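PDB 7OTJ: ATP-dependent DNA helicase PIF1 from Candida albicans, which probably unwinds duplex, G-quadruplex and forked RNA-DNA substrates in the 5'-3' direction, using ATP hydrolysis to maintain nuclear and mitochondrial genome stability. Local coordinates for residues A[284-298]-A[438-450]. Sequence-based numbering, arbitrary orientation.
Sequences PQVLNLKVGAQVMCI and SRIQFPLILAWSL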
loop_
_atom_site.group_PDB
_atom_site.type_symbol
_atom_site.label_atom_id
_atom_site.label_comp_id
_atom_site.label_asym_id
_atom_site.label_seq_id
_atom_site.Cartn_x
_atom_site.Cartn_y
_atom_site.Cartn_z
ATOM N N PRO A 284 16.487 3.647 -1.090
ATOM C CA PRO A 284 17.067 4.309 -2.260
ATOM C C PRO A 284 18.578 4.166 -2.323
ATOM O O PRO A 284 19.275 4.140 -1.306
ATOM C CB PRO A 284 16.667 5.775 -2.061
ATOM C CG PRO A 284 16.596 5.924 -0.582
ATOM C CD PRO A 284 16.046 4.614 -0.070
ATOM N N GLN A 285 19.080 4.086 -3.555
ATOM C CA GLN A 285 20.523 4.045 -3.751
ATOM C C GLN A 285 21.176 5.349 -3.299
ATOM O O GLN A 285 22.246 5.333 -2.675
ATOM C CB GLN A 285 20.850 3.750 -5.212
ATOM C CG GLN A 285 22.315 3.441 -5.441
ATOM C CD GLN A 285 22.674 3.440 -6.905
ATOM O OE1 GLN A 285 22.008 4.083 -7.717
ATOM N NE2 GLN A 285 23.728 2.715 -7.256
ATOM N N VAL A 286 20.563 6.487 -3.624
ATOM C CA VAL A 286 21.024 7.798 -3.170
ATOM C C VAL A 286 19.895 8.455 -2.381
ATOM O O VAL A 286 18.821 8.727 -2.932
ATOM C CB VAL A 286 21.469 8.687 -4.342
ATOM C CG1 VAL A 286 21.967 10.037 -3.836
ATOM C CG2 VAL A 286 22.547 7.985 -5.162
ATOM N N LEU A 287 20.141 8.712 -1.094
ATOM C CA LEU A 287 19.179 9.348 -0.194
ATOM C C LEU A 287 19.645 10.775 0.072
ATOM O O LEU A 287 20.634 10.985 0.785
ATOM C CB LEU A 287 19.041 8.561 1.110
ATOM C CG LEU A 287 18.126 9.140 2.192
ATOM C CD1 LEU A 287 16.715 9.321 1.667
ATOM C CD2 LEU A 287 18.120 8.260 3.429
ATOM N N ASN A 288 18.948 11.753 -0.509
ATOM C CA ASN A 288 19.287 13.164 -0.344
ATOM C C ASN A 288 18.385 13.782 0.716
ATOM O O ASN A 288 17.157 13.725 0.598
ATOM C CB ASN A 288 19.149 13.918 -1.666
ATOM C CG ASN A 288 20.084 13.393 -2.739
ATOM O OD1 ASN A 288 21.293 13.634 -2.697
ATOM N ND2 ASN A 288 19.527 12.691 -3.717
ATOM N N LEU A 289 18.990 14.385 1.738
ATOM C CA LEU A 289 18.241 14.935 2.860
ATOM C C LEU A 289 18.761 16.320 3.214
ATOM O O LEU A 289 19.975 16.526 3.301
ATOM C CB LEU A 289 18.333 14.016 4.086
ATOM C CG LEU A 289 17.715 12.618 3.983
ATOM C CD1 LEU A 289 17.906 11.861 5.286
ATOM C CD2 LEU A 289 16.244 12.704 3.624
ATOM N N LYS A 290 17.846 17.267 3.402
ATOM C CA LYS A 290 18.157 18.546 4.026
ATOM C C LYS A 290 17.485 18.611 5.392
ATOM O O LYS A 290 16.816 17.673 5.830
ATOM C CB LYS A 290 17.701 19.716 3.150
ATOM C CG LYS A 290 18.551 19.953 1.924
ATOM C CD LYS A 290 17.990 21.063 1.059
ATOM C CE LYS A 290 18.841 21.274 -0.183
ATOM N NZ LYS A 290 18.266 22.297 -1.094
ATOM N N VAL A 291 17.644 19.744 6.060
ATOM C CA VAL A 291 16.950 19.965 7.322
ATOM C C VAL A 291 15.513 20.370 7.026
ATOM O O VAL A 291 15.263 21.293 6.242
ATOM C CB VAL A 291 17.677 21.020 8.166
ATOM C CG1 VAL A 291 16.967 21.197 9.495
ATOM C CG2 VAL A 291 19.130 20.603 8.373
ATOM N N GLY A 292 14.563 19.660 7.633
ATOM C CA GLY A 292 13.155 19.912 7.414
ATOM C C GLY A 292 12.536 19.156 6.259
ATOM O O GLY A 292 11.331 19.307 6.019
ATOM N N ALA A 293 13.316 18.354 5.536
ATOM C CA ALA A 293 12.790 17.605 4.404
ATOM C C ALA A 293 11.766 16.578 4.871
ATOM O O ALA A 293 11.989 15.861 5.850
ATOM C CB ALA A 293 13.928 16.917 3.653
ATOM N N GLN A 294 10.628 16.533 4.184
ATOM C CA GLN A 294 9.626 15.513 4.463
ATOM C C GLN A 294 10.178 14.122 4.162
ATOM O O GLN A 294 10.799 13.897 3.121
ATOM C CB GLN A 294 8.377 15.784 3.625
ATOM C CG GLN A 294 7.101 15.204 4.191
ATOM C CD GLN A 294 6.609 15.966 5.404
ATOM O OE1 GLN A 294 7.142 17.021 5.756
ATOM N NE2 GLN A 294 5.581 15.435 6.051
ATOM N N VAL A 295 9.912 13.168 5.058
ATOM C CA VAL A 295 10.428 11.810 4.917
ATOM C C VAL A 295 9.382 10.812 5.384
ATOM O O VAL A 295 8.452 11.143 6.121
ATOM C CB VAL A 295 11.732 11.555 5.706
ATOM C CG1 VAL A 295 12.907 12.309 5.100
ATOM C CG2 VAL A 295 11.533 11.905 7.163
ATOM N N MET A 296 9.562 9.568 4.952
ATOM C CA MET A 296 8.699 8.464 5.346
ATOM C C MET A 296 9.559 7.282 5.757
ATOM O O MET A 296 10.453 6.871 5.013
ATOM C CB MET A 296 7.760 8.060 4.208
ATOM C CG MET A 296 7.184 6.666 4.358
ATOM S SD MET A 296 5.977 6.254 3.083
ATOM C CE MET A 296 6.366 4.536 2.790
ATOM N N CYS A 297 9.281 6.738 6.938
ATOM C CA CYS A 297 9.957 5.530 7.384
ATOM C C CYS A 297 9.511 4.339 6.543
ATOM O O CYS A 297 8.330 4.197 6.221
ATOM C CB CYS A 297 9.656 5.284 8.860
ATOM S SG CYS A 297 10.435 3.821 9.538
ATOM N N ILE A 298 10.455 3.473 6.183
ATOM C CA ILE A 298 10.121 2.340 5.329
ATOM C C ILE A 298 10.443 1.002 5.997
ATOM O O ILE A 298 10.566 -0.013 5.316
ATOM C CB ILE A 298 10.813 2.455 3.957
ATOM C CG1 ILE A 298 12.333 2.395 4.121
ATOM C CG2 ILE A 298 10.393 3.731 3.251
ATOM C CD1 ILE A 298 13.095 2.425 2.815
ATOM N N SER A 438 22.761 -7.437 -1.122
ATOM C CA SER A 438 22.616 -6.650 0.095
ATOM C C SER A 438 22.688 -5.159 -0.218
ATOM O O SER A 438 23.557 -4.715 -0.977
ATOM C CB SER A 438 23.698 -7.022 1.110
ATOM O OG SER A 438 23.560 -6.269 2.301
ATOM N N ARG A 439 21.797 -4.387 0.402
ATOM C CA ARG A 439 21.856 -2.931 0.348
ATOM C C ARG A 439 21.693 -2.381 1.753
ATOM O O ARG A 439 20.724 -2.712 2.446
ATOM C CB ARG A 439 20.780 -2.323 -0.561
ATOM C CG ARG A 439 20.622 -0.814 -0.341
ATOM C CD ARG A 439 19.743 -0.147 -1.382
ATOM N NE ARG A 439 20.393 -0.095 -2.685
ATOM C CZ ARG A 439 19.785 0.255 -3.810
ATOM N NH1 ARG A 439 18.513 0.625 -3.822
ATOM N NH2 ARG A 439 20.469 0.221 -4.952
ATOM N N ILE A 440 22.629 -1.531 2.163
ATOM C CA ILE A 440 22.596 -0.891 3.470
ATOM C C ILE A 440 22.313 0.583 3.238
ATOM O O ILE A 440 23.039 1.258 2.497
ATOM C CB ILE A 440 23.909 -1.102 4.241
ATOM C CG1 ILE A 440 24.150 -2.601 4.461
ATOM C CG2 ILE A 440 23.872 -0.357 5.568
ATOM C CD1 ILE A 440 25.441 -2.924 5.179
ATOM N N GLN A 441 21.242 1.073 3.855
ATOM C CA GLN A 441 20.800 2.448 3.693
ATOM C C GLN A 441 19.926 2.797 4.886
ATOM O O GLN A 441 19.361 1.916 5.538
ATOM C CB GLN A 441 20.031 2.629 2.378
ATOM C CG GLN A 441 19.518 4.041 2.107
ATOM C CD GLN A 441 20.636 5.033 1.864
ATOM O OE1 GLN A 441 21.264 5.526 2.803
ATOM N NE2 GLN A 441 20.895 5.329 0.595
ATOM N N PHE A 442 19.828 4.087 5.171
ATOM C CA PHE A 442 18.857 4.539 6.150
ATOM C C PHE A 442 17.449 4.269 5.630
ATOM O O PHE A 442 17.177 4.464 4.440
ATOM C CB PHE A 442 19.040 6.026 6.442
ATOM C CG PHE A 442 20.381 6.361 7.021
ATOM C CD1 PHE A 442 20.583 6.336 8.390
ATOM C CD2 PHE A 442 21.447 6.678 6.197
ATOM C CE1 PHE A 442 21.816 6.632 8.926
ATOM C CE2 PHE A 442 22.684 6.973 6.727
ATOM C CZ PHE A 442 22.870 6.953 8.094
ATOM N N PRO A 443 16.538 3.812 6.482
ATOM C CA PRO A 443 15.182 3.464 6.022
ATOM C C PRO A 443 14.292 4.688 5.839
ATOM O O PRO A 443 13.250 4.837 6.486
ATOM C CB PRO A 443 14.688 2.541 7.143
ATOM C CG PRO A 443 15.364 3.074 8.356
ATOM C CD PRO A 443 16.736 3.500 7.908
ATOM N N LEU A 444 14.680 5.566 4.914
ATOM C CA LEU A 444 13.958 6.811 4.698
ATOM C C LEU A 444 13.884 7.120 3.211
ATOM O O LEU A 444 14.808 6.811 2.454
ATOM C CB LEU A 444 14.628 7.985 5.429
ATOM C CG LEU A 444 14.765 7.915 6.952
ATOM C CD1 LEU A 444 15.629 9.059 7.461
ATOM C CD2 LEU A 444 13.400 7.936 7.618
ATOM N N ILE A 445 12.760 7.705 2.803
ATOM C CA ILE A 445 12.577 8.280 1.478
ATOM C C ILE A 445 11.940 9.650 1.659
ATOM O O ILE A 445 11.152 9.865 2.584
ATOM C CB ILE A 445 11.711 7.391 0.558
ATOM C CG1 ILE A 445 10.357 7.120 1.205
ATOM C CG2 ILE A 445 12.435 6.091 0.220
ATOM C CD1 ILE A 445 9.402 6.410 0.296
ATOM N N LEU A 446 12.305 10.591 0.784
ATOM C CA LEU A 446 11.673 11.907 0.815
ATOM C C LEU A 446 10.188 11.731 0.532
ATOM O O LEU A 446 9.814 11.320 -0.572
ATOM C CB LEU A 446 12.295 12.857 -0.211
ATOM C CG LEU A 446 13.729 13.348 -0.008
ATOM C CD1 LEU A 446 14.202 14.119 -1.233
ATOM C CD2 LEU A 446 13.827 14.210 1.234
ATOM N N ALA A 447 9.333 11.998 1.527
ATOM C CA ALA A 447 7.951 11.570 1.370
ATOM C C ALA A 447 7.143 12.549 0.524
ATOM O O ALA A 447 6.731 12.210 -0.581
ATOM C CB ALA A 447 7.307 11.392 2.748
ATOM N N TRP A 448 6.991 13.793 0.985
ATOM C CA TRP A 448 6.440 14.897 0.197
ATOM C C TRP A 448 5.378 14.488 -0.828
ATOM O O TRP A 448 4.197 14.820 -0.692
ATOM C CB TRP A 448 7.572 15.652 -0.492
ATOM C CG TRP A 448 8.027 16.874 0.252
ATOM C CD1 TRP A 448 7.240 17.772 0.906
ATOM C CD2 TRP A 448 9.377 17.321 0.426
ATOM N NE1 TRP A 448 8.013 18.759 1.471
ATOM C CE2 TRP A 448 9.329 18.503 1.191
ATOM C CE3 TRP A 448 10.619 16.839 0.004
ATOM C CZ2 TRP A 448 10.477 19.208 1.546
ATOM C CZ3 TRP A 448 11.758 17.543 0.357
ATOM C CH2 TRP A 448 11.679 18.712 1.119
ATOM N N SER A 449 5.797 13.748 -1.853
ATOM C CA SER A 449 4.954 13.342 -2.971
ATOM C C SER A 449 4.736 11.827 -2.961
ATOM O O SER A 449 5.464 11.066 -2.323
ATOM C CB SER A 449 5.588 13.788 -4.296
ATOM O OG SER A 449 4.805 13.394 -5.405
ATOM N N LEU A 450 3.751 11.370 -3.726
ATOM C CA LEU A 450 3.388 9.961 -3.665
ATOM C C LEU A 450 2.575 9.605 -4.896
ATOM O O LEU A 450 1.791 10.425 -5.383
ATOM C CB LEU A 450 2.591 9.656 -2.388
ATOM C CG LEU A 450 2.163 8.214 -2.125
ATOM C CD1 LEU A 450 3.372 7.346 -1.798
ATOM C CD2 LEU A 450 1.138 8.168 -1.003
#
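Antiparallel pairing of strands 294-297 and 444-446 helps build the curled, SH3-like sheet of the Pif1 2B domain. Met296 and Ile445 form a hydrogen-bonded pair: Met296 N donates to Ile445 O at 2.9 Å, whereas the return bond from Ile445 N to Met296 O is weak. Bonds from Ala447 N to Gln294 O and from Ile298 N to Pro443 O extend the pairing on either side. Small Ala447 lets its CB pack 3.7 Å from Met296 CB, close against the backbone of Val295. Beyond it, the indole of Trp448 lies broadside under Gln294, whose CB sits 3.5 Å from the centroid of the five-membered ring in a CH-pi contact, while Trp448 CH2 reaches Ala293 CB.

Strand 286-289 crosses at 63°, its backbone pairing with strand 259-267, and meets 444-446 through leucine side chains. Leu287, with CG anti to its own N (chi1 177°), packs CD2 against both Phe442 CB and Leu444 CB; Leu289 CD2 meets Leu446 CD2 at 3.7 Å.

Pro443, centre of an inverse gamma turn closed by Leu444 N to Phe442 O, suits the break in strand 435-446. Before it, Gln441, bent at chi2 (67°), turns NE2 into a nearly straight 2.8 Å bond to Pro284 O, which lies in the plane of the Gln441 amide. Arg439 NH1 bonds to Ala283 O and NH2 forms a salt bridge with Asp265 OD2, and one guanidinium face lies against Gln285 CA. Gln441 NE2 also serves Tyr261 O, and its OE1 accepts from Phe442 N; three bonds thus satisfy the buried amide and fix its rotation, joining the chain before strand 286-289 to the bend.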